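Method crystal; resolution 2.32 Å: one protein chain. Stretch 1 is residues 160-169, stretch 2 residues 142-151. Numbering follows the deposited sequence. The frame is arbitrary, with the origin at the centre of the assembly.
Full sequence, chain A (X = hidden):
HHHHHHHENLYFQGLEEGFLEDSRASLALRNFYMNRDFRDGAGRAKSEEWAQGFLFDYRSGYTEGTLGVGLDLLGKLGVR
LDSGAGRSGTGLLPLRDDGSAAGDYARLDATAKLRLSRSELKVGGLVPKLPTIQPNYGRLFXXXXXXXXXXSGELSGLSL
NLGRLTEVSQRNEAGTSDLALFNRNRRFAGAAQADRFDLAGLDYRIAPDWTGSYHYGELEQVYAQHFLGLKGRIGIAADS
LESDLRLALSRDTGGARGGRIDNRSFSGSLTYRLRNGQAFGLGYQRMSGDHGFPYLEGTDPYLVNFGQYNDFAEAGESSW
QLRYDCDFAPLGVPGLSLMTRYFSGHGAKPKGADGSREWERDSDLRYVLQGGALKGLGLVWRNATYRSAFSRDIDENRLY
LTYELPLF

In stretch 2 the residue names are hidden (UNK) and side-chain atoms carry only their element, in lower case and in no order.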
# COMPACT_ATOMS: atom_id res chain seq x y z
N LEU A 160 -7.22 16.44 -7.07
CA LEU A 160 -7.20 15.80 -8.37
C LEU A 160 -5.80 15.25 -8.59
O LEU A 160 -4.81 15.86 -8.18
CB LEU A 160 -7.48 16.83 -9.45
CG LEU A 160 -8.88 16.83 -10.06
CD1 LEU A 160 -9.31 18.26 -10.36
CD2 LEU A 160 -8.83 16.00 -11.33
N ASN A 161 -5.73 14.10 -9.23
CA ASN A 161 -4.44 13.61 -9.67
C ASN A 161 -4.54 13.00 -11.04
O ASN A 161 -5.62 12.57 -11.47
CB ASN A 161 -3.89 12.60 -8.69
CG ASN A 161 -4.77 11.40 -8.58
OD1 ASN A 161 -5.84 11.46 -7.96
ND2 ASN A 161 -4.36 10.31 -9.23
N LEU A 162 -3.40 12.97 -11.71
CA LEU A 162 -3.27 12.45 -13.06
C LEU A 162 -1.84 11.95 -13.17
O LEU A 162 -0.91 12.61 -12.69
CB LEU A 162 -3.47 13.60 -14.04
CG LEU A 162 -3.46 13.24 -15.51
CD1 LEU A 162 -4.68 12.40 -15.82
CD2 LEU A 162 -3.43 14.51 -16.37
N GLY A 163 -1.63 10.78 -13.77
CA GLY A 163 -0.28 10.24 -13.84
C GLY A 163 -0.04 9.23 -14.94
O GLY A 163 -0.99 8.67 -15.51
N ARG A 164 1.23 9.00 -15.25
CA ARG A 164 1.61 7.96 -16.19
C ARG A 164 2.93 7.35 -15.77
O ARG A 164 3.91 8.07 -15.55
CB ARG A 164 1.68 8.49 -17.62
CG ARG A 164 2.28 7.49 -18.62
CD ARG A 164 2.20 7.99 -20.06
NE ARG A 164 1.09 7.38 -20.78
CZ ARG A 164 1.08 7.12 -22.09
NH1 ARG A 164 2.12 7.44 -22.84
NH2 ARG A 164 0.02 6.55 -22.64
N LEU A 165 2.94 6.02 -15.63
CA LEU A 165 4.13 5.30 -15.20
C LEU A 165 4.64 4.46 -16.36
O LEU A 165 3.86 4.01 -17.20
CB LEU A 165 3.81 4.40 -14.03
CG LEU A 165 2.98 5.08 -12.95
CD1 LEU A 165 2.64 4.09 -11.86
CD2 LEU A 165 3.76 6.26 -12.39
N THR A 166 5.95 4.24 -16.42
CA THR A 166 6.55 3.54 -17.55
C THR A 166 7.50 2.41 -17.18
O THR A 166 7.90 1.65 -18.06
CB THR A 166 7.34 4.49 -18.45
OG1 THR A 166 8.48 4.96 -17.73
CG2 THR A 166 6.48 5.67 -18.88
N GLU A 167 7.87 2.30 -15.90
CA GLU A 167 8.87 1.32 -15.45
C GLU A 167 8.74 0.99 -13.96
O GLU A 167 8.27 1.82 -13.18
CB GLU A 167 10.30 1.83 -15.70
CG GLU A 167 10.79 1.78 -17.14
CD GLU A 167 12.18 2.37 -17.31
OE1 GLU A 167 12.49 3.36 -16.62
OE2 GLU A 167 12.96 1.85 -18.14
N VAL A 168 9.18 -0.21 -13.58
CA VAL A 168 9.30 -0.60 -12.17
C VAL A 168 10.74 -0.99 -11.83
O VAL A 168 11.48 -1.49 -12.68
CB VAL A 168 8.43 -1.84 -11.83
CG1 VAL A 168 7.64 -1.60 -10.55
CG2 VAL A 168 7.53 -2.23 -13.00
N SER A 169 11.14 -0.79 -10.58
CA SER A 169 12.48 -1.15 -10.13
C SER A 169 12.70 -2.67 -10.12
O SER A 169 11.82 -3.44 -9.73
CB SER A 169 12.77 -0.55 -8.75
OG SER A 169 11.67 -0.72 -7.86
N UNK A 142 10.12 -0.53 -0.65
CA UNK A 142 8.99 -0.54 -1.60
C UNK A 142 9.49 -0.31 -3.02
O UNK A 142 10.51 0.36 -3.17
c UNK A 142 10.18 0.71 0.14
c UNK A 142 9.12 1.58 -0.50
c UNK A 142 8.15 0.65 -1.14
N UNK A 143 8.81 -0.85 -4.02
CA UNK A 143 9.22 -0.63 -5.41
C UNK A 143 9.15 0.85 -5.79
O UNK A 143 8.27 1.58 -5.32
o UNK A 143 10.85 -3.46 -5.62
c UNK A 143 8.66 -2.91 -6.43
n UNK A 143 10.61 -3.15 -7.84
c UNK A 143 8.34 -1.43 -6.38
c UNK A 143 10.14 -3.19 -6.60
N UNK A 144 10.09 1.29 -6.63
CA UNK A 144 10.01 2.63 -7.20
C UNK A 144 9.59 2.57 -8.66
O UNK A 144 10.17 1.82 -9.44
c UNK A 144 11.77 3.44 -5.64
c UNK A 144 11.34 3.38 -7.09
c UNK A 144 11.19 4.79 -7.65
N UNK A 145 8.56 3.34 -9.00
CA UNK A 145 8.04 3.41 -10.37
C UNK A 145 8.58 4.66 -11.05
O UNK A 145 8.78 5.69 -10.40
c UNK A 145 4.71 0.05 -10.31
c UNK A 145 5.86 2.15 -9.87
c UNK A 145 5.30 1.24 -10.76
c UNK A 145 5.23 0.67 -8.05
c UNK A 145 5.81 1.85 -8.51
c UNK A 145 6.50 3.43 -10.36
c UNK A 145 4.69 -0.24 -8.96
N UNK A 146 8.82 4.59 -12.35
CA UNK A 146 9.22 5.79 -13.09
C UNK A 146 8.02 6.34 -13.82
O UNK A 146 7.22 5.59 -14.36
o UNK A 146 12.31 7.13 -12.75
c UNK A 146 10.34 5.49 -14.10
c UNK A 146 12.32 5.92 -12.53
n UNK A 146 12.92 5.38 -11.47
c UNK A 146 11.65 4.95 -13.49
N UNK A 147 7.90 7.66 -13.81
CA UNK A 147 6.89 8.33 -14.61
C UNK A 147 6.69 9.76 -14.15
O UNK A 147 7.63 10.43 -13.72
N UNK A 148 5.45 10.24 -14.28
CA UNK A 148 5.12 11.61 -13.92
C UNK A 148 3.78 11.58 -13.22
O UNK A 148 2.86 10.88 -13.66
c UNK A 148 5.03 12.48 -15.15
N UNK A 149 3.66 12.33 -12.14
CA UNK A 149 2.41 12.36 -11.39
C UNK A 149 2.06 13.79 -11.02
O UNK A 149 2.87 14.50 -10.41
c UNK A 149 1.33 11.50 -9.20
c UNK A 149 1.65 10.71 -7.92
c UNK A 149 0.10 10.94 -9.90
c UNK A 149 2.53 11.51 -10.13
N UNK A 150 0.85 14.21 -11.39
CA UNK A 150 0.40 15.56 -11.11
C UNK A 150 -0.71 15.49 -10.08
O UNK A 150 -1.67 14.74 -10.24
c UNK A 150 0.22 18.67 -11.85
c UNK A 150 -0.80 17.59 -12.23
c UNK A 150 -0.12 16.22 -12.38
c UNK A 150 -1.50 17.98 -13.52
N UNK A 151 -0.57 16.27 -9.01
CA UNK A 151 -1.62 16.38 -8.02
C UNK A 151 -2.03 17.85 -7.98
O UNK A 151 -1.23 18.74 -8.26
c UNK A 151 -1.16 15.91 -6.63
c UNK A 151 -0.70 14.45 -6.68
o UNK A 151 -0.07 16.72 -6.18

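At position 142 three side-chain carbons close a ring onto the backbone N, and none comes near stretch 1; this is Pro 142. Position 143 carries three carbons, the third bearing one oxygen and one nitrogen, a primary amide at the end of a two-carbon arm. Its CB lies 4.2 Å from Val 168 CG1, while its amide is modelled too close to the poorly ordered Ser 169 for that contact to be interpreted. This is Gln 143.

Position 144 has one carbon carrying two more, a beta-branched pattern. Its N donates to Ser 169 OG (2.8 Å), and a weak bond runs from Ser 169 N to the O of position 144 (3.0 Å). The residue is Val 144. At position 145 one carbon leads to a six-carbon ring without a hydroxyl oxygen; Val 168 CG1 sits over one face of the ring, 3.7 Å from its centroid, in a CH-pi contact. This is Phe 145, whose CD2 is approached by Leu 165 CD1 at 4.1 Å.

Position 146 again shows three carbons ending in one oxygen and one nitrogen, and the arm packs against the side chain of Glu 167: Gln 146. Its CG lies 3.6 Å from Glu 167 OE1, and its side-chain amide nitrogen is bonded elsewhere in the structure. Position 147 has no side-chain atoms. Its phi/psi of 164/-147° would jam a CB against the preceding carbonyl, and a CB would also fall 2.0 Å from Arg 164 O, so it is Gly 147.

A single carbon at position 148, on the same face as Arg 164, gives Ala 148. Position 149 has four carbons forked at the second, and one branch reaches over Gly 163, where a CB on the glycine would clash. This is Leu 149, its CD1 4.0 Å from Gly 163 CA. Position 150 repeats the fork and shares a face with its partner Leu 162, giving Leu 150. At position 151 one carbon carries an oxygen and a carbon, the latter near Asn 161: Thr 151, whose CG2 lies 4.2 Å from Asn 161 CB.

The two segments run antiparallel. Paired bonds join Leu 150 N to Leu 162 O (2.7 Å) and Leu 162 N to Leu 150 O (2.9 Å), then Ala 148 N to Arg 164 O (2.9 Å) and Arg 164 N to Ala 148 O (3.0 Å). At Gly 147 the chain turns a corner, yet bonding resumes from Thr 166 N to Gln 146 O (2.8 Å) and from Gln 146 N to Glu 167 O (2.9 Å). Backbone pairing thus holds the strands together, while Phe 145 adds apolar packing against Leu 165 and Val 168.

Stretch 2, residues 142-151: PQVFQGALLT
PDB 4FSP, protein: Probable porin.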